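PDB 4YV9: transcriptional regulator from Streptococcus dysgalactiae, which probably binds DNA to regulate transcription in quorum sensing, acting as the receptor for SHP peptide pheromones. Local coordinates for residues Y84-L96 and I109-E121. Sequence-based numbering, arbitrary orientation.
Sequences YAEKNVAKLLKLL and IKAILSSIEPTVE
I116 tucks CG1 into the niche flanked by its own backbone N and carbonyl carbon (chi1 70°), and with CD1 extended beyond it (chi2 179°) that methyl reaches helix 89-96, leaving CG2 facing Y84. I116 CD1 presses on L92 CD1 at 3.4 Å, tighter than usual carbon packing, while V89 CG2 lies 3.6 Å from I116 CG1. On the other branch, I116 CG2 meets the Y84 ring obliquely, 4.0 Å from Y84 CD1, and S115 CB approaches that ring at its edge. L113, with CG anti to the backbone N, drops as a knob into the hole made by V89, L92, L93 and L96; L113 CD2 reaches L93 CD2 at 3.5 Å. Helices 89-96 and 109-113 run antiparallel at 166°, a helical hairpin in the C-terminal domain of Rgg, whose family belongs to the TPR clan of helical repeats. Farther along, L96 CD1 sits 3.6 Å from the aliphatic K110 CG, and the extended lysine carries NZ on to a salt bridge with E126. N88 is the N-cap of helix 89-96, its OD1 accepting from K91 N at 2.8 Å. Y84, near the end of helix 72-85, also packs against the bound peptide, as do I112 and S115.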
ATOM      1  N   TYR B  84      -2.523 -23.282  -3.964  1.00 88.27           N
ATOM      2  CA  TYR B  84      -3.361 -23.329  -2.773  1.00 95.36           C
ATOM      3  C   TYR B  84      -4.821 -23.082  -3.134  1.00 98.79           C
ATOM      4  O   TYR B  84      -5.733 -23.646  -2.524  1.00105.89           O
ATOM      5  CB  TYR B  84      -2.887 -22.299  -1.749  1.00 95.39           C
ATOM      6  CG  TYR B  84      -3.751 -22.213  -0.515  1.00101.33           C
ATOM      7  CD1 TYR B  84      -3.666 -23.175   0.482  1.00105.09           C
ATOM      8  CD2 TYR B  84      -4.641 -21.161  -0.340  1.00104.69           C
ATOM      9  CE1 TYR B  84      -4.453 -23.100   1.616  1.00110.32           C
ATOM     10  CE2 TYR B  84      -5.430 -21.074   0.791  1.00110.64           C
ATOM     11  CZ  TYR B  84      -5.333 -22.047   1.767  1.00113.97           C
ATOM     12  OH  TYR B  84      -6.117 -21.973   2.897  1.00116.65           O
ATOM     13  N   ALA B  85      -5.028 -22.235  -4.136  1.00 95.65           N
ATOM     14  CA  ALA B  85      -6.366 -21.927  -4.616  1.00 96.95           C
ATOM     15  C   ALA B  85      -6.958 -23.128  -5.337  1.00103.08           C
ATOM     16  O   ALA B  85      -8.151 -23.402  -5.225  1.00108.73           O
ATOM     17  CB  ALA B  85      -6.338 -20.714  -5.534  1.00 93.68           C
ATOM     18  N   GLU B  86      -6.109 -23.848  -6.067  1.00103.38           N
ATOM     19  CA  GLU B  86      -6.551 -24.983  -6.874  1.00110.98           C
ATOM     20  C   GLU B  86      -6.443 -26.317  -6.128  1.00111.78           C
ATOM     21  O   GLU B  86      -6.772 -27.368  -6.681  1.00117.07           O
ATOM     22  CB  GLU B  86      -5.747 -25.040  -8.179  1.00112.43           C
ATOM     23  CG  GLU B  86      -4.415 -25.769  -8.078  1.00112.45           C
ATOM     24  CD  GLU B  86      -3.518 -25.544  -9.289  1.00116.80           C
ATOM     25  OE1 GLU B  86      -3.724 -24.549 -10.020  1.00114.79           O
ATOM     26  OE2 GLU B  86      -2.614 -26.374  -9.522  1.00119.62           O
ATOM     27  N   LYS B  87      -5.988 -26.261  -4.875  1.00 90.49           N
ATOM     28  CA  LYS B  87      -5.859 -27.442  -4.012  1.00 86.92           C
ATOM     29  C   LYS B  87      -4.896 -28.497  -4.564  1.00 87.84           C
ATOM     30  O   LYS B  87      -5.002 -29.676  -4.219  1.00 76.74           O
ATOM     31  CB  LYS B  87      -7.231 -28.092  -3.768  1.00 84.43           C
ATOM     32  CG  LYS B  87      -8.254 -27.178  -3.120  1.00 82.15           C
ATOM     33  CD  LYS B  87      -7.706 -26.576  -1.842  1.00 78.45           C
ATOM     34  CE  LYS B  87      -8.649 -25.540  -1.276  1.00 82.79           C
ATOM     35  NZ  LYS B  87      -8.619 -24.254  -2.020  1.00 87.31           N
ATOM     36  N   ASN B  88      -3.956 -28.083  -5.409  1.00 78.05           N
ATOM     37  CA  ASN B  88      -3.046 -29.046  -6.019  1.00 81.65           C
ATOM     38  C   ASN B  88      -1.947 -29.451  -5.051  1.00 82.42           C
ATOM     39  O   ASN B  88      -0.948 -28.745  -4.891  1.00 89.49           O
ATOM     40  CB  ASN B  88      -2.446 -28.487  -7.306  1.00 83.28           C
ATOM     41  CG  ASN B  88      -1.752 -29.548  -8.140  1.00 86.15           C
ATOM     42  OD1 ASN B  88      -0.885 -30.273  -7.658  1.00 81.16           O
ATOM     43  ND2 ASN B  88      -2.154 -29.659  -9.399  1.00101.27           N
ATOM     44  N   VAL B  89      -2.148 -30.587  -4.393  1.00 80.64           N
ATOM     45  CA  VAL B  89      -1.161 -31.098  -3.455  1.00 78.40           C
ATOM     46  C   VAL B  89       0.060 -31.545  -4.227  1.00 79.07           C
ATOM     47  O   VAL B  89       1.194 -31.391  -3.773  1.00 74.19           O
ATOM     48  CB  VAL B  89      -1.718 -32.277  -2.626  1.00 76.98           C
ATOM     49  CG1 VAL B  89      -0.595 -33.107  -2.011  1.00 69.05           C
ATOM     50  CG2 VAL B  89      -2.656 -31.761  -1.559  1.00 79.17           C
ATOM     51  N   ALA B  90      -0.189 -32.070  -5.420  1.00 76.02           N
ATOM     52  CA  ALA B  90       0.844 -32.721  -6.206  1.00 83.16           C
ATOM     53  C   ALA B  90       2.043 -31.815  -6.496  1.00 85.93           C
ATOM     54  O   ALA B  90       3.182 -32.193  -6.240  1.00 91.24           O
ATOM     55  CB  ALA B  90       0.255 -33.243  -7.507  1.00 84.33           C
ATOM     56  N   LYS B  91       1.817 -30.629  -7.032  1.00 79.81           N
ATOM     57  CA  LYS B  91       2.978 -29.862  -7.464  1.00 82.36           C
ATOM     58  C   LYS B  91       3.496 -28.951  -6.352  1.00 78.68           C
ATOM     59  O   LYS B  91       4.605 -28.427  -6.449  1.00 82.89           O
ATOM     60  CB  LYS B  91       2.657 -29.091  -8.740  1.00 88.97           C
ATOM     61  CG  LYS B  91       1.434 -28.234  -8.623  1.00 95.59           C
ATOM     62  CD  LYS B  91       1.187 -27.439  -9.890  1.00100.63           C
ATOM     63  CE  LYS B  91       0.770 -28.289 -11.065  1.00101.17           C
ATOM     64  NZ  LYS B  91       0.533 -27.408 -12.241  1.00101.85           N
ATOM     65  N   LEU B  92       2.721 -28.794  -5.280  1.00 71.77           N
ATOM     66  CA  LEU B  92       3.252 -28.183  -4.059  1.00 66.16           C
ATOM     67  C   LEU B  92       4.278 -29.131  -3.466  1.00 63.81           C
ATOM     68  O   LEU B  92       5.245 -28.715  -2.839  1.00 58.39           O
ATOM     69  CB  LEU B  92       2.151 -27.891  -3.039  1.00 60.38           C
ATOM     70  CG  LEU B  92       1.365 -26.593  -3.219  1.00 70.27           C
ATOM     71  CD1 LEU B  92       0.073 -26.681  -2.444  1.00 70.47           C
ATOM     72  CD2 LEU B  92       2.180 -25.370  -2.765  1.00 62.14           C
ATOM     73  N   LEU B  93       4.055 -30.422  -3.683  1.00 76.12           N
ATOM     74  CA  LEU B  93       4.963 -31.453  -3.204  1.00 71.95           C
ATOM     75  C   LEU B  93       6.360 -31.388  -3.821  1.00 65.19           C
ATOM     76  O   LEU B  93       7.350 -31.550  -3.119  1.00 71.15           O
ATOM     77  CB  LEU B  93       4.351 -32.836  -3.443  1.00 67.71           C
ATOM     78  CG  LEU B  93       3.328 -33.213  -2.374  1.00 74.96           C
ATOM     79  CD1 LEU B  93       2.670 -34.583  -2.631  1.00 70.34           C
ATOM     80  CD2 LEU B  93       4.007 -33.175  -1.024  1.00 62.44           C
ATOM     81  N   LYS B  94       6.463 -31.162  -5.125  1.00 69.31           N
ATOM     82  CA  LYS B  94       7.797 -31.032  -5.703  1.00 75.28           C
ATOM     83  C   LYS B  94       8.262 -29.585  -5.790  1.00 70.93           C
ATOM     84  O   LYS B  94       9.449 -29.319  -6.011  1.00 75.50           O
ATOM     85  CB  LYS B  94       7.864 -31.711  -7.060  1.00 89.33           C
ATOM     86  CG  LYS B  94       8.372 -33.150  -6.920  1.00 96.13           C
ATOM     87  CD  LYS B  94       7.243 -34.143  -6.884  1.00101.65           C
ATOM     88  CE  LYS B  94       7.657 -35.411  -7.617  1.00107.54           C
ATOM     89  NZ  LYS B  94       6.555 -36.391  -7.706  1.00115.47           N
ATOM     90  N   LEU B  95       7.340 -28.654  -5.566  1.00 65.32           N
ATOM     91  CA  LEU B  95       7.746 -27.279  -5.288  1.00 62.47           C
ATOM     92  C   LEU B  95       8.602 -27.330  -4.034  1.00 61.18           C
ATOM     93  O   LEU B  95       9.626 -26.664  -3.927  1.00 66.40           O
ATOM     94  CB  LEU B  95       6.542 -26.358  -5.092  1.00 67.34           C
ATOM     95  CG  LEU B  95       6.852 -24.885  -4.792  1.00 70.55           C
ATOM     96  CD1 LEU B  95       7.602 -24.271  -5.958  1.00 71.50           C
ATOM     97  CD2 LEU B  95       5.587 -24.099  -4.508  1.00 71.70           C
ATOM     98  N   LEU B  96       8.164 -28.161  -3.096  1.00 64.66           N
ATOM     99  CA  LEU B  96       8.873 -28.414  -1.854  1.00 64.21           C
ATOM    100  C   LEU B  96      10.225 -29.116  -2.068  1.00 63.82           C
ATOM    101  O   LEU B  96      11.178 -28.856  -1.337  1.00 57.47           O
ATOM    102  CB  LEU B  96       7.977 -29.243  -0.922  1.00 58.52           C
ATOM    103  CG  LEU B  96       8.514 -29.584   0.460  1.00 50.85           C
ATOM    104  CD1 LEU B  96       8.853 -28.313   1.235  1.00 51.01           C
ATOM    105  CD2 LEU B  96       7.506 -30.438   1.221  1.00 60.70           C
ATOM    106  N   ILE B 109       6.833 -23.684   3.044  1.00 43.44           N
ATOM    107  CA  ILE B 109       6.076 -24.474   2.062  1.00 48.25           C
ATOM    108  C   ILE B 109       5.375 -25.653   2.742  1.00 43.18           C
ATOM    109  O   ILE B 109       4.223 -25.968   2.433  1.00 51.15           O
ATOM    110  CB  ILE B 109       6.978 -24.994   0.938  1.00 47.28           C
ATOM    111  CG1 ILE B 109       7.539 -23.823   0.136  1.00 48.99           C
ATOM    112  CG2 ILE B 109       6.192 -25.897  -0.020  1.00 47.38           C
ATOM    113  CD1 ILE B 109       8.630 -24.216  -0.835  1.00 52.42           C
ATOM    114  N   LYS B 110       6.071 -26.283   3.684  1.00 42.87           N
ATOM    115  CA  LYS B 110       5.496 -27.378   4.467  1.00 45.69           C
ATOM    116  C   LYS B 110       4.320 -26.893   5.308  1.00 41.25           C
ATOM    117  O   LYS B 110       3.306 -27.582   5.425  1.00 43.86           O
ATOM    118  CB  LYS B 110       6.553 -28.019   5.371  1.00 44.79           C
ATOM    119  CG  LYS B 110       7.711 -28.677   4.619  1.00 47.65           C
ATOM    120  CD  LYS B 110       8.641 -29.423   5.575  1.00 44.17           C
ATOM    121  CE  LYS B 110       9.908 -29.879   4.874  1.00 47.68           C
ATOM    122  NZ  LYS B 110      10.776 -30.677   5.793  1.00 47.27           N
ATOM    123  N   ALA B 111       4.462 -25.710   5.899  1.00 43.07           N
ATOM    124  CA  ALA B 111       3.394 -25.132   6.717  1.00 45.01           C
ATOM    125  C   ALA B 111       2.144 -24.905   5.880  1.00 47.99           C
ATOM    126  O   ALA B 111       1.034 -25.215   6.302  1.00 49.18           O
ATOM    127  CB  ALA B 111       3.847 -23.815   7.351  1.00 39.93           C
ATOM    128  N   ILE B 112       2.334 -24.352   4.690  1.00 47.60           N
ATOM    129  CA  ILE B 112       1.211 -24.051   3.808  1.00 54.39           C
ATOM    130  C   ILE B 112       0.595 -25.330   3.293  1.00 55.13           C
ATOM    131  O   ILE B 112      -0.627 -25.495   3.296  1.00 62.66           O
ATOM    132  CB  ILE B 112       1.642 -23.177   2.611  1.00 52.81           C
ATOM    133  CG1 ILE B 112       1.984 -21.775   3.085  1.00 56.57           C
ATOM    134  CG2 ILE B 112       0.542 -23.127   1.553  1.00 53.05           C
ATOM    135  CD1 ILE B 112       2.915 -21.041   2.146  1.00 57.95           C
ATOM    136  N   LEU B 113       1.457 -26.238   2.851  1.00 57.16           N
ATOM    137  CA  LEU B 113       1.024 -27.523   2.315  1.00 55.30           C
ATOM    138  C   LEU B 113       0.240 -28.349   3.332  1.00 55.81           C
ATOM    139  O   LEU B 113      -0.631 -29.135   2.952  1.00 55.01           O
ATOM    140  CB  LEU B 113       2.233 -28.319   1.817  1.00 56.77           C
ATOM    141  CG  LEU B 113       2.024 -29.775   1.402  1.00 65.70           C
ATOM    142  CD1 LEU B 113       1.029 -29.859   0.273  1.00 56.26           C
ATOM    143  CD2 LEU B 113       3.347 -30.388   1.000  1.00 64.85           C
ATOM    144  N   SER B 114       0.548 -28.180   4.618  1.00 51.92           N
ATOM    145  CA  SER B 114      -0.154 -28.916   5.673  1.00 56.22           C
ATOM    146  C   SER B 114      -1.632 -28.537   5.750  1.00 66.77           C
ATOM    147  O   SER B 114      -2.440 -29.289   6.298  1.00 63.59           O
ATOM    148  CB  SER B 114       0.494 -28.675   7.036  1.00 53.49           C
ATOM    149  OG  SER B 114       0.287 -27.338   7.449  1.00 67.58           O
ATOM    150  N   SER B 115      -1.980 -27.367   5.214  1.00 64.42           N
ATOM    151  CA  SER B 115      -3.366 -26.898   5.237  1.00 69.99           C
ATOM    152  C   SER B 115      -4.241 -27.560   4.183  1.00 74.55           C
ATOM    153  O   SER B 115      -5.449 -27.347   4.167  1.00 84.12           O
ATOM    154  CB  SER B 115      -3.429 -25.377   5.061  1.00 79.84           C
ATOM    155  OG  SER B 115      -3.448 -24.713   6.316  1.00 77.96           O
ATOM    156  N   ILE B 116      -3.639 -28.353   3.303  1.00 74.99           N
ATOM    157  CA  ILE B 116      -4.406 -29.100   2.313  1.00 81.16           C
ATOM    158  C   ILE B 116      -3.973 -30.567   2.263  1.00 77.50           C
ATOM    159  O   ILE B 116      -4.585 -31.390   1.573  1.00 70.05           O
ATOM    160  CB  ILE B 116      -4.266 -28.493   0.908  1.00 87.20           C
ATOM    161  CG1 ILE B 116      -2.857 -28.716   0.372  1.00 89.94           C
ATOM    162  CG2 ILE B 116      -4.606 -27.001   0.914  1.00 81.11           C
ATOM    163  CD1 ILE B 116      -2.675 -28.165  -1.006  1.00 94.13           C
ATOM    164  N   GLU B 117      -2.907 -30.885   2.987  1.00 72.76           N
ATOM    165  CA  GLU B 117      -2.428 -32.262   3.096  1.00 74.71           C
ATOM    166  C   GLU B 117      -1.645 -32.402   4.399  1.00 66.13           C
ATOM    167  O   GLU B 117      -0.422 -32.261   4.413  1.00 67.80           O
ATOM    168  CB  GLU B 117      -1.565 -32.636   1.885  1.00 72.22           C
ATOM    169  CG  GLU B 117      -1.033 -34.053   1.879  1.00 63.05           C
ATOM    170  CD  GLU B 117      -2.124 -35.084   1.667  1.00 79.52           C
ATOM    171  OE1 GLU B 117      -3.215 -34.721   1.166  1.00 69.04           O
ATOM    172  OE2 GLU B 117      -1.881 -36.262   2.000  1.00 87.29           O
ATOM    173  N   PRO B 118      -2.355 -32.698   5.498  1.00 67.65           N
ATOM    174  CA  PRO B 118      -1.798 -32.635   6.855  1.00 62.41           C
ATOM    175  C   PRO B 118      -0.654 -33.629   7.103  1.00 59.08           C
ATOM    176  O   PRO B 118       0.074 -33.461   8.074  1.00 60.23           O
ATOM    177  CB  PRO B 118      -3.011 -32.963   7.735  1.00 68.30           C
ATOM    178  CG  PRO B 118      -3.848 -33.850   6.881  1.00 69.99           C
ATOM    179  CD  PRO B 118      -3.689 -33.330   5.478  1.00 70.86           C
ATOM    180  N   THR B 119      -0.505 -34.640   6.251  1.00 56.96           N
ATOM    181  CA  THR B 119       0.603 -35.593   6.363  1.00 57.64           C
ATOM    182  C   THR B 119       1.992 -34.894   6.353  1.00 54.68           C
ATOM    183  O   THR B 119       2.947 -35.361   6.981  1.00 55.17           O
ATOM    184  CB  THR B 119       0.510 -36.642   5.234  1.00 61.63           C
ATOM    185  OG1 THR B 119      -0.192 -37.801   5.717  1.00 72.79           O
ATOM    186  CG2 THR B 119       1.872 -37.055   4.743  1.00 67.66           C
ATOM    187  N   VAL B 120       2.092 -33.767   5.661  1.00 52.99           N
ATOM    188  CA  VAL B 120       3.324 -32.981   5.683  1.00 50.32           C
ATOM    189  C   VAL B 120       3.226 -31.822   6.685  1.00 53.47           C
ATOM    190  O   VAL B 120       2.354 -30.982   6.565  1.00 52.96           O
ATOM    191  CB  VAL B 120       3.659 -32.398   4.291  1.00 50.86           C
ATOM    192  CG1 VAL B 120       4.923 -31.545   4.374  1.00 48.30           C
ATOM    193  CG2 VAL B 120       3.820 -33.503   3.260  1.00 54.62           C
ATOM    194  N   GLU B 121       4.120 -31.784   7.668  1.00 49.87           N
ATOM    195  CA  GLU B 121       4.207 -30.643   8.587  1.00 48.42           C
ATOM    196  C   GLU B 121       5.664 -30.277   8.829  1.00 43.01           C
ATOM    197  O   GLU B 121       6.532 -31.154   8.814  1.00 51.23           O
ATOM    198  CB  GLU B 121       3.536 -30.955   9.927  1.00 50.43           C
ATOM    199  CG  GLU B 121       2.054 -31.233   9.852  1.00 55.92           C
ATOM    200  CD  GLU B 121       1.446 -31.423  11.220  1.00 59.31           C
ATOM    201  OE1 GLU B 121       2.213 -31.659  12.177  1.00 57.44           O
ATOM    202  OE2 GLU B 121       0.205 -31.332  11.337  1.00 68.26           O
TER